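Local coordinates for protein aldo-keto reductase family 1 member C1 (Caenorhabditis elegans, PDB 1QWK) that probably reduces aldehydes or ketones with NADPH, as a member of the aldo-keto reductase family with an aldose reductase-like activity, at residues 178-188 / 249-258; 296-304 / 308-316. All coordinates share one frame; numbering follows the deposited sequence.

In the fold
Both contacts belong to the aldo-keto reductase fold, an eight-stranded parallel alpha/beta barrel with a long C-terminal tail. Contact 1 is mostly buried and lies in the outer helical layer, where helices 185-193 and 245-255 pack on the sheet. It sets the loop after strand 173-177 and the start of helix 185-193 against the end of helix 245-255. Contact 2 is nearer the surface and joins two parts of the tail, with neither a regular helix nor a strand. In both, an arginine grips a backbone carbonyl end-on. Contact 1 is otherwise mainly apolar. Contact 2 adds an arginine-glutamate salt bridge and a cation-pi stack. The two share no element, but probably meet through a Y181 to Q296 backbone hydrogen bond.

Contact 1: 178-188 / 249-258; sequences LHLYFPQHDHV and LLRYALDRGC
R256 reaches across from the end of helix 245-255 and holds the backbone carbonyl of P183. Its CB leads to CG, which lies against one face of the Y252 ring. Between CG and the guanidinium the chain bends twice, at chi2 (-75°) and chi3 (-51°), and the guanidinium ends with its edge at P183 O. R256 CZ lies 3.4 Å from P183 O. R256 NH1 bonds to P183 O at 3.0 Å, in the carbonyl plane and on a lone pair. R256 NH2 reaches P183 O at 3.0 Å too, but from above that plane. The grip is therefore end-on, with two nitrogens on one atom. NH1 also makes a weak bond to Y252 OH. NH2 donates to a water that bonds weakly to H185 O. H185 ND1 sits over one face of the guanidinium, 3.6 Å from R256 NH2, and V188 CG2 comes as near to that nitrogen.

On its other face the Y252 ring takes L180. Here CD1 of L180 makes a CH-pi contact, 4.0 Å from the ring centroid. The Y252 hydroxyl has its stronger partner in E290. L180 CB also packs on L249 CD2, at 4.0 Å. A second water bridges L180 N and L249 O, which ties the loop to the helix backbone. Deeper in, L178 CD1 meets C258 SG at 3.8 Å. G257, with positive phi, ends helix 245-255 in a Schellman motif, and C258 leads on toward strand 259-261. The contact thus joins neighbouring parts of the alpha/beta barrel, away from the predicted catalytic residues. A charged group is used here on a neutral carbonyl, and the double grip, the weak bond to Y252 OH and the water together fix its rotation.

Contact 2: 296-304 / 308-316; sequences QRLFLQDFM and PEDAFAAER
R297 and E315 form a side-on salt bridge, one nitrogen to each carboxylate oxygen. R297 NH2 meets E315 OE1 at 2.8 Å and NE meets OE2 at 3.0 Å, on the syn side and somewhat out of the carboxylate plane. Within 308-316, R316 makes its own side-on pair with D310: NE to OD2 at 2.8 Å and NH2 to OD1 at 2.9 Å. This sets the R316 guanidinium for its reach across to L300 O, which NH1 and NH2 grip end-on, at 2.9 Å for NH1. D310 OD1 further accepts from F312 N, which closes an Asx turn. These residues form the C-terminal tail of the aldo-keto reductase barrel. Q301 lies near H114, a predicted substrate-binding residue. The R297 guanidinium lies flat on the F312 ring as a cation-pi stack, centres 3.8 Å apart and planes at 18°. A bend at chi3 (-63°) turns it onto that face. With an alanine in place of R297, E315 is likely to lose its charged mate and F312 the group stacked on its ring. Q301 CG touches the ring edge at F312 CE2, 3.9 Å away. M304 CE packs against F312 CE2 at 4.2 Å and also touches A311 CB. M304 CB and CE lie beside D310 OD1.

Contact 1: 178-188 / 249-258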
loop_
_atom_site.group_PDB
_atom_site.type_symbol
_atom_site.label_atom_id
_atom_site.label_comp_id
_atom_site.label_asym_id
_atom_site.label_seq_id
_atom_site.Cartn_x
_atom_site.Cartn_y
_atom_site.Cartn_z
ATOM N N LEU A 178 3.439 -7.298 2.382
ATOM C CA LEU A 178 2.846 -8.622 2.301
ATOM C C LEU A 178 3.023 -9.196 0.906
ATOM O O LEU A 178 2.589 -8.612 -0.085
ATOM C CB LEU A 178 1.353 -8.576 2.663
ATOM C CG LEU A 178 0.646 -9.922 2.897
ATOM C CD1 LEU A 178 -0.606 -9.697 3.735
ATOM C CD2 LEU A 178 0.301 -10.592 1.567
ATOM N N HIS A 179 3.688 -10.341 0.840
ATOM C CA HIS A 179 3.925 -11.032 -0.418
ATOM C C HIS A 179 4.196 -12.492 -0.090
ATOM O O HIS A 179 4.283 -12.852 1.082
ATOM C CB HIS A 179 5.091 -10.403 -1.203
ATOM C CG HIS A 179 6.329 -10.166 -0.392
ATOM N ND1 HIS A 179 6.446 -9.122 0.499
ATOM C CD2 HIS A 179 7.517 -10.816 -0.367
ATOM C CE1 HIS A 179 7.654 -9.136 1.035
ATOM N NE2 HIS A 179 8.324 -10.153 0.525
ATOM N N LEU A 180 4.308 -13.337 -1.108
ATOM C CA LEU A 180 4.520 -14.763 -0.873
ATOM C C LEU A 180 5.638 -15.087 0.106
ATOM O O LEU A 180 5.472 -15.942 0.980
ATOM C CB LEU A 180 4.783 -15.491 -2.190
ATOM C CG LEU A 180 4.918 -17.016 -2.061
ATOM C CD1 LEU A 180 3.656 -17.603 -1.434
ATOM C CD2 LEU A 180 5.161 -17.612 -3.438
ATOM N N TYR A 181 6.770 -14.404 -0.035
ATOM C CA TYR A 181 7.907 -14.645 0.843
ATOM C C TYR A 181 7.900 -13.833 2.148
ATOM O O TYR A 181 8.941 -13.597 2.752
ATOM C CB TYR A 181 9.212 -14.451 0.060
ATOM C CG TYR A 181 9.575 -15.642 -0.818
ATOM C CD1 TYR A 181 8.671 -16.691 -1.024
ATOM C CD2 TYR A 181 10.830 -15.730 -1.426
ATOM C CE1 TYR A 181 9.010 -17.796 -1.809
ATOM C CE2 TYR A 181 11.178 -16.831 -2.214
ATOM C CZ TYR A 181 10.265 -17.860 -2.398
ATOM O OH TYR A 181 10.606 -18.955 -3.157
ATOM N N PHE A 182 6.704 -13.413 2.562
ATOM C CA PHE A 182 6.468 -12.690 3.820
ATOM C C PHE A 182 4.944 -12.594 3.917
ATOM O O PHE A 182 4.363 -11.501 3.851
ATOM C CB PHE A 182 7.095 -11.291 3.818
ATOM C CG PHE A 182 7.167 -10.676 5.190
ATOM C CD1 PHE A 182 7.875 -11.313 6.216
ATOM C CD2 PHE A 182 6.493 -9.495 5.478
ATOM C CE1 PHE A 182 7.904 -10.779 7.504
ATOM C CE2 PHE A 182 6.516 -8.950 6.764
ATOM C CZ PHE A 182 7.222 -9.592 7.785
ATOM N N PRO A 183 4.284 -13.757 4.072
ATOM C CA PRO A 183 2.840 -13.990 4.176
ATOM C C PRO A 183 2.030 -13.219 5.204
ATOM O O PRO A 183 0.847 -12.962 4.987
ATOM C CB PRO A 183 2.744 -15.496 4.428
ATOM C CG PRO A 183 3.976 -16.039 3.864
ATOM C CD PRO A 183 5.010 -15.026 4.267
ATOM N N GLN A 184 2.648 -12.882 6.332
ATOM C CA GLN A 184 1.951 -12.160 7.390
ATOM C C GLN A 184 0.646 -12.869 7.786
ATOM O O GLN A 184 -0.405 -12.236 7.907
ATOM C CB GLN A 184 1.652 -10.730 6.925
ATOM C CG GLN A 184 2.906 -9.894 6.677
ATOM C CD GLN A 184 3.177 -8.892 7.785
ATOM O OE1 GLN A 184 3.136 -9.225 8.972
ATOM N NE2 GLN A 184 3.471 -7.656 7.400
ATOM N N HIS A 185 0.712 -14.182 7.989
ATOM C CA HIS A 185 -0.477 -14.941 8.371
ATOM C C HIS A 185 -1.097 -14.421 9.665
ATOM O O HIS A 185 -2.314 -14.257 9.759
ATOM C CB HIS A 185 -0.140 -16.426 8.536
ATOM C CG HIS A 185 0.256 -17.100 7.261
ATOM N ND1 HIS A 185 -0.610 -17.255 6.200
ATOM C CD2 HIS A 185 1.432 -17.646 6.870
ATOM C CE1 HIS A 185 0.017 -17.865 5.209
ATOM N NE2 HIS A 185 1.256 -18.113 5.591
ATOM N N ASP A 186 -0.255 -14.159 10.658
ATOM C CA ASP A 186 -0.720 -13.670 11.953
ATOM C C ASP A 186 -1.428 -12.320 11.853
ATOM O O ASP A 186 -2.497 -12.130 12.432
ATOM C CB ASP A 186 0.457 -13.560 12.926
ATOM C CG ASP A 186 0.018 -13.225 14.340
ATOM O OD1 ASP A 186 -0.725 -14.031 14.942
ATOM O OD2 ASP A 186 0.411 -12.157 14.853
ATOM N N HIS A 187 -0.836 -11.383 11.120
ATOM C CA HIS A 187 -1.439 -10.059 10.988
ATOM C C HIS A 187 -2.779 -10.108 10.262
ATOM O O HIS A 187 -3.752 -9.497 10.707
ATOM C CB HIS A 187 -0.496 -9.104 10.254
ATOM C CG HIS A 187 -0.997 -7.692 10.193
ATOM N ND1 HIS A 187 -1.166 -6.915 11.319
ATOM C CD2 HIS A 187 -1.350 -6.915 9.142
ATOM C CE1 HIS A 187 -1.601 -5.717 10.963
ATOM N NE2 HIS A 187 -1.720 -5.692 9.648
ATOM N N VAL A 188 -2.833 -10.839 9.152
ATOM C CA VAL A 188 -4.069 -10.947 8.383
ATOM C C VAL A 188 -5.173 -11.589 9.219
ATOM O O VAL A 188 -6.315 -11.138 9.193
ATOM C CB VAL A 188 -3.847 -11.758 7.081
ATOM C CG1 VAL A 188 -5.167 -11.940 6.336
ATOM C CG2 VAL A 188 -2.847 -11.036 6.195
ATOM N N LEU A 249 1.574 -13.768 -8.352
ATOM C CA LEU A 249 1.867 -13.205 -7.031
ATOM C C LEU A 249 0.784 -12.220 -6.590
ATOM O O LEU A 249 0.428 -12.157 -5.411
ATOM C CB LEU A 249 3.226 -12.500 -7.037
ATOM C CG LEU A 249 4.450 -13.412 -7.148
ATOM C CD1 LEU A 249 5.706 -12.557 -7.151
ATOM C CD2 LEU A 249 4.478 -14.399 -5.982
ATOM N N LEU A 250 0.262 -11.445 -7.535
ATOM C CA LEU A 250 -0.789 -10.489 -7.212
ATOM C C LEU A 250 -2.080 -11.226 -6.866
ATOM O O LEU A 250 -2.758 -10.875 -5.898
ATOM C CB LEU A 250 -1.027 -9.533 -8.387
ATOM C CG LEU A 250 0.179 -8.661 -8.757
ATOM C CD1 LEU A 250 -0.165 -7.775 -9.947
ATOM C CD2 LEU A 250 0.588 -7.810 -7.555
ATOM N N ARG A 251 -2.410 -12.257 -7.642
ATOM C CA ARG A 251 -3.623 -13.028 -7.392
ATOM C C ARG A 251 -3.505 -13.742 -6.049
ATOM O O ARG A 251 -4.494 -13.920 -5.341
ATOM C CB ARG A 251 -3.863 -14.052 -8.512
ATOM C CG ARG A 251 -5.247 -14.688 -8.464
ATOM C CD ARG A 251 -6.341 -13.678 -8.810
ATOM N NE ARG A 251 -7.540 -13.894 -8.010
ATOM C CZ ARG A 251 -8.668 -13.196 -8.127
ATOM N NH1 ARG A 251 -8.768 -12.225 -9.022
ATOM N NH2 ARG A 251 -9.696 -13.459 -7.329
ATOM N N TYR A 252 -2.288 -14.146 -5.700
ATOM C CA TYR A 252 -2.052 -14.815 -4.425
ATOM C C TYR A 252 -2.521 -13.900 -3.294
ATOM O O TYR A 252 -3.294 -14.308 -2.428
ATOM C CB TYR A 252 -0.562 -15.113 -4.254
ATOM C CG TYR A 252 -0.178 -15.445 -2.829
ATOM C CD1 TYR A 252 -0.453 -16.699 -2.283
ATOM C CD2 TYR A 252 0.429 -14.486 -2.011
ATOM C CE1 TYR A 252 -0.135 -16.989 -0.957
ATOM C CE2 TYR A 252 0.749 -14.765 -0.685
ATOM C CZ TYR A 252 0.464 -16.017 -0.167
ATOM O OH TYR A 252 0.775 -16.291 1.145
ATOM N N ALA A 253 -2.046 -12.659 -3.305
ATOM C CA ALA A 253 -2.423 -11.703 -2.269
ATOM C C ALA A 253 -3.924 -11.421 -2.278
ATOM O O ALA A 253 -4.549 -11.313 -1.225
ATOM C CB ALA A 253 -1.642 -10.403 -2.447
ATOM N N LEU A 254 -4.504 -11.297 -3.467
ATOM C CA LEU A 254 -5.936 -11.031 -3.569
ATOM C C LEU A 254 -6.750 -12.160 -2.951
ATOM O O LEU A 254 -7.689 -11.918 -2.196
ATOM C CB LEU A 254 -6.344 -10.851 -5.031
ATOM C CG LEU A 254 -5.973 -9.512 -5.666
ATOM C CD1 LEU A 254 -6.263 -9.548 -7.159
ATOM C CD2 LEU A 254 -6.772 -8.396 -4.991
ATOM N N ASP A 255 -6.386 -13.397 -3.265
ATOM C CA ASP A 255 -7.130 -14.516 -2.730
ATOM C C ASP A 255 -6.837 -14.816 -1.260
ATOM O O ASP A 255 -7.504 -15.654 -0.643
ATOM C CB ASP A 255 -6.954 -15.737 -3.634
ATOM C CG ASP A 255 -7.716 -15.582 -4.944
ATOM O OD1 ASP A 255 -8.820 -14.999 -4.903
ATOM O OD2 ASP A 255 -7.239 -16.027 -6.007
ATOM N N ARG A 256 -5.854 -14.115 -0.700
ATOM C CA ARG A 256 -5.521 -14.241 0.724
ATOM C C ARG A 256 -6.511 -13.306 1.438
ATOM O O ARG A 256 -6.615 -13.302 2.669
ATOM C CB ARG A 256 -4.087 -13.759 1.010
ATOM C CG ARG A 256 -2.950 -14.749 0.706
ATOM C CD ARG A 256 -2.842 -15.859 1.754
ATOM N NE ARG A 256 -2.790 -15.328 3.118
ATOM C CZ ARG A 256 -1.766 -14.652 3.634
ATOM N NH1 ARG A 256 -0.679 -14.414 2.913
ATOM N NH2 ARG A 256 -1.842 -14.188 4.874
ATOM N N GLY A 257 -7.223 -12.503 0.644
ATOM C CA GLY A 257 -8.208 -11.577 1.178
ATOM C C GLY A 257 -7.689 -10.167 1.378
ATOM O O GLY A 257 -8.198 -9.432 2.226
ATOM N N CYS A 258 -6.691 -9.777 0.591
ATOM C CA CYS A 258 -6.101 -8.445 0.717
ATOM C C CYS A 258 -6.265 -7.590 -0.526
ATOM O O CYS A 258 -6.550 -8.093 -1.612
ATOM C CB CYS A 258 -4.597 -8.550 0.990
ATOM S SG CYS A 258 -4.130 -9.563 2.394
HETATM O O HOH W 1 2.715 -11.974 -3.343
HETATM O O HOH W 2 -3.852 -15.221 6.918
#

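Contact 2: 296-304 / 308-316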
loop_
_atom_site.group_PDB
_atom_site.type_symbol
_atom_site.label_atom_id
_atom_site.label_comp_id
_atom_site.label_asym_id
_atom_site.label_seq_id
_atom_site.Cartn_x
_atom_site.Cartn_y
_atom_site.Cartn_z
ATOM N N GLN A 296 10.712 -13.538 5.103
ATOM C CA GLN A 296 11.695 -12.562 5.545
ATOM C C GLN A 296 11.224 -11.157 5.213
ATOM O O GLN A 296 10.891 -10.858 4.067
ATOM C CB GLN A 296 13.042 -12.827 4.868
ATOM C CG GLN A 296 14.200 -12.060 5.486
ATOM C CD GLN A 296 15.511 -12.306 4.768
ATOM O OE1 GLN A 296 15.912 -13.452 4.553
ATOM N NE2 GLN A 296 16.195 -11.228 4.401
ATOM N N ARG A 297 11.197 -10.300 6.225
ATOM C CA ARG A 297 10.773 -8.917 6.045
ATOM C C ARG A 297 11.812 -8.156 5.217
ATOM O O ARG A 297 12.992 -8.127 5.565
ATOM C CB ARG A 297 10.605 -8.255 7.415
ATOM C CG ARG A 297 10.006 -6.864 7.373
ATOM C CD ARG A 297 10.063 -6.213 8.742
ATOM N NE ARG A 297 9.279 -6.913 9.757
ATOM C CZ ARG A 297 7.952 -6.881 9.843
ATOM N NH1 ARG A 297 7.241 -6.188 8.964
ATOM N NH2 ARG A 297 7.331 -7.509 10.837
ATOM N N LEU A 298 11.370 -7.542 4.122
ATOM C CA LEU A 298 12.263 -6.787 3.240
ATOM C C LEU A 298 12.380 -5.322 3.636
ATOM O O LEU A 298 13.415 -4.689 3.425
ATOM C CB LEU A 298 11.769 -6.862 1.792
ATOM C CG LEU A 298 11.669 -8.249 1.150
ATOM C CD1 LEU A 298 11.153 -8.125 -0.280
ATOM C CD2 LEU A 298 13.036 -8.913 1.171
ATOM N N PHE A 299 11.304 -4.780 4.188
ATOM C CA PHE A 299 11.279 -3.383 4.606
ATOM C C PHE A 299 11.312 -3.292 6.126
ATOM O O PHE A 299 10.280 -3.330 6.795
ATOM C CB PHE A 299 10.025 -2.717 4.045
ATOM C CG PHE A 299 10.035 -2.595 2.548
ATOM C CD1 PHE A 299 10.570 -1.469 1.934
ATOM C CD2 PHE A 299 9.543 -3.621 1.749
ATOM C CE1 PHE A 299 10.615 -1.362 0.542
ATOM C CE2 PHE A 299 9.583 -3.526 0.355
ATOM C CZ PHE A 299 10.121 -2.394 -0.247
ATOM N N LEU A 300 12.519 -3.158 6.659
ATOM C CA LEU A 300 12.731 -3.096 8.094
ATOM C C LEU A 300 12.355 -1.770 8.756
ATOM O O LEU A 300 12.203 -1.718 9.975
ATOM C CB LEU A 300 14.199 -3.414 8.395
ATOM C CG LEU A 300 14.738 -4.690 7.737
ATOM C CD1 LEU A 300 16.212 -4.850 8.068
ATOM C CD2 LEU A 300 13.944 -5.891 8.216
ATOM N N GLN A 301 12.205 -0.709 7.965
ATOM C CA GLN A 301 11.867 0.607 8.508
ATOM C C GLN A 301 12.712 0.822 9.772
ATOM O O GLN A 301 12.195 1.250 10.809
ATOM C CB GLN A 301 10.372 0.674 8.870
ATOM C CG GLN A 301 9.424 0.171 7.779
ATOM C CD GLN A 301 9.454 1.023 6.512
ATOM O OE1 GLN A 301 10.156 2.034 6.441
ATOM N NE2 GLN A 301 8.683 0.614 5.504
ATOM N N ASP A 302 14.011 0.531 9.674
ATOM C CA ASP A 302 14.915 0.625 10.825
ATOM C C ASP A 302 15.174 1.998 11.433
ATOM O O ASP A 302 15.815 2.094 12.480
ATOM C CB ASP A 302 16.253 -0.077 10.535
ATOM C CG ASP A 302 16.994 0.511 9.355
ATOM O OD1 ASP A 302 16.856 1.720 9.093
ATOM O OD2 ASP A 302 17.739 -0.247 8.697
ATOM N N PHE A 303 14.672 3.056 10.804
ATOM C CA PHE A 303 14.834 4.382 11.380
ATOM C C PHE A 303 14.012 4.439 12.675
ATOM O O PHE A 303 14.198 5.338 13.495
ATOM C CB PHE A 303 14.363 5.462 10.397
ATOM C CG PHE A 303 12.909 5.362 10.024
ATOM C CD1 PHE A 303 11.924 5.923 10.833
ATOM C CD2 PHE A 303 12.523 4.716 8.852
ATOM C CE1 PHE A 303 10.577 5.836 10.483
ATOM C CE2 PHE A 303 11.176 4.623 8.494
ATOM C CZ PHE A 303 10.203 5.186 9.309
ATOM N N MET A 304 13.104 3.480 12.856
ATOM C CA MET A 304 12.278 3.425 14.063
ATOM C C MET A 304 13.014 2.789 15.239
ATOM O O MET A 304 12.524 2.817 16.360
ATOM C CB MET A 304 10.989 2.627 13.829
ATOM C CG MET A 304 9.918 3.326 12.998
ATOM S SD MET A 304 8.278 2.544 13.184
ATOM C CE MET A 304 8.529 0.966 12.355
ATOM N N PRO A 308 10.095 4.306 21.255
ATOM C CA PRO A 308 9.181 3.542 22.110
ATOM C C PRO A 308 8.022 2.876 21.367
ATOM O O PRO A 308 7.454 1.896 21.850
ATOM C CB PRO A 308 8.725 4.572 23.148
ATOM C CG PRO A 308 8.865 5.882 22.432
ATOM C CD PRO A 308 10.156 5.719 21.667
ATOM N N GLU A 309 7.666 3.398 20.196
ATOM C CA GLU A 309 6.590 2.792 19.421
ATOM C C GLU A 309 7.107 2.089 18.159
ATOM O O GLU A 309 6.416 2.023 17.141
ATOM C CB GLU A 309 5.528 3.841 19.057
ATOM C CG GLU A 309 4.755 4.389 20.268
ATOM C CD GLU A 309 3.701 3.431 20.814
ATOM O OE1 GLU A 309 3.728 2.223 20.486
ATOM O OE2 GLU A 309 2.831 3.886 21.596
ATOM N N ASP A 310 8.331 1.572 18.227
ATOM C CA ASP A 310 8.900 0.838 17.098
ATOM C C ASP A 310 8.069 -0.438 16.965
ATOM O O ASP A 310 8.119 -1.313 17.826
ATOM C CB ASP A 310 10.369 0.490 17.376
ATOM C CG ASP A 310 10.976 -0.386 16.298
ATOM O OD1 ASP A 310 10.312 -0.615 15.258
ATOM O OD2 ASP A 310 12.123 -0.845 16.484
ATOM N N ALA A 311 7.304 -0.539 15.882
ATOM C CA ALA A 311 6.441 -1.698 15.654
ATOM C C ALA A 311 7.170 -3.036 15.546
ATOM O O ALA A 311 6.601 -4.086 15.854
ATOM C CB ALA A 311 5.600 -1.476 14.391
ATOM N N PHE A 312 8.425 -2.997 15.106
ATOM C CA PHE A 312 9.213 -4.217 14.923
ATOM C C PHE A 312 10.345 -4.337 15.948
ATOM O O PHE A 312 11.332 -5.034 15.710
ATOM C CB PHE A 312 9.806 -4.252 13.506
ATOM C CG PHE A 312 8.844 -3.826 12.416
ATOM C CD1 PHE A 312 7.508 -4.216 12.446
ATOM C CD2 PHE A 312 9.293 -3.052 11.345
ATOM C CE1 PHE A 312 6.626 -3.844 11.426
ATOM C CE2 PHE A 312 8.423 -2.676 10.320
ATOM C CZ PHE A 312 7.087 -3.073 10.362
ATOM N N ALA A 313 10.185 -3.670 17.088
ATOM C CA ALA A 313 11.193 -3.682 18.146
ATOM C C ALA A 313 11.765 -5.065 18.461
ATOM O O ALA A 313 12.968 -5.211 18.683
ATOM C CB ALA A 313 10.619 -3.057 19.415
ATOM N N ALA A 314 10.901 -6.074 18.476
ATOM C CA ALA A 314 11.315 -7.440 18.788
ATOM C C ALA A 314 12.246 -8.078 17.764
ATOM O O ALA A 314 12.889 -9.091 18.054
ATOM C CB ALA A 314 10.082 -8.317 18.981
ATOM N N GLU A 315 12.322 -7.494 16.571
ATOM C CA GLU A 315 13.173 -8.029 15.507
ATOM C C GLU A 315 14.524 -7.324 15.397
ATOM O O GLU A 315 15.385 -7.752 14.631
ATOM C CB GLU A 315 12.450 -7.924 14.159
ATOM C CG GLU A 315 11.033 -8.466 14.163
ATOM C CD GLU A 315 10.348 -8.340 12.808
ATOM O OE1 GLU A 315 9.107 -8.457 12.762
ATOM O OE2 GLU A 315 11.045 -8.136 11.793
ATOM N N ARG A 316 14.710 -6.249 16.156
ATOM C CA ARG A 316 15.966 -5.504 16.103
ATOM C C ARG A 316 17.107 -6.279 16.753
ATOM O O ARG A 316 16.832 -7.071 17.679
ATOM C CB ARG A 316 15.816 -4.153 16.805
ATOM C CG ARG A 316 14.610 -3.337 16.362
ATOM C CD ARG A 316 14.589 -3.107 14.859
ATOM N NE ARG A 316 13.485 -2.227 14.487
ATOM C CZ ARG A 316 13.158 -1.914 13.237
ATOM N NH1 ARG A 316 13.850 -2.415 12.222
ATOM N NH2 ARG A 316 12.145 -1.089 13.004
#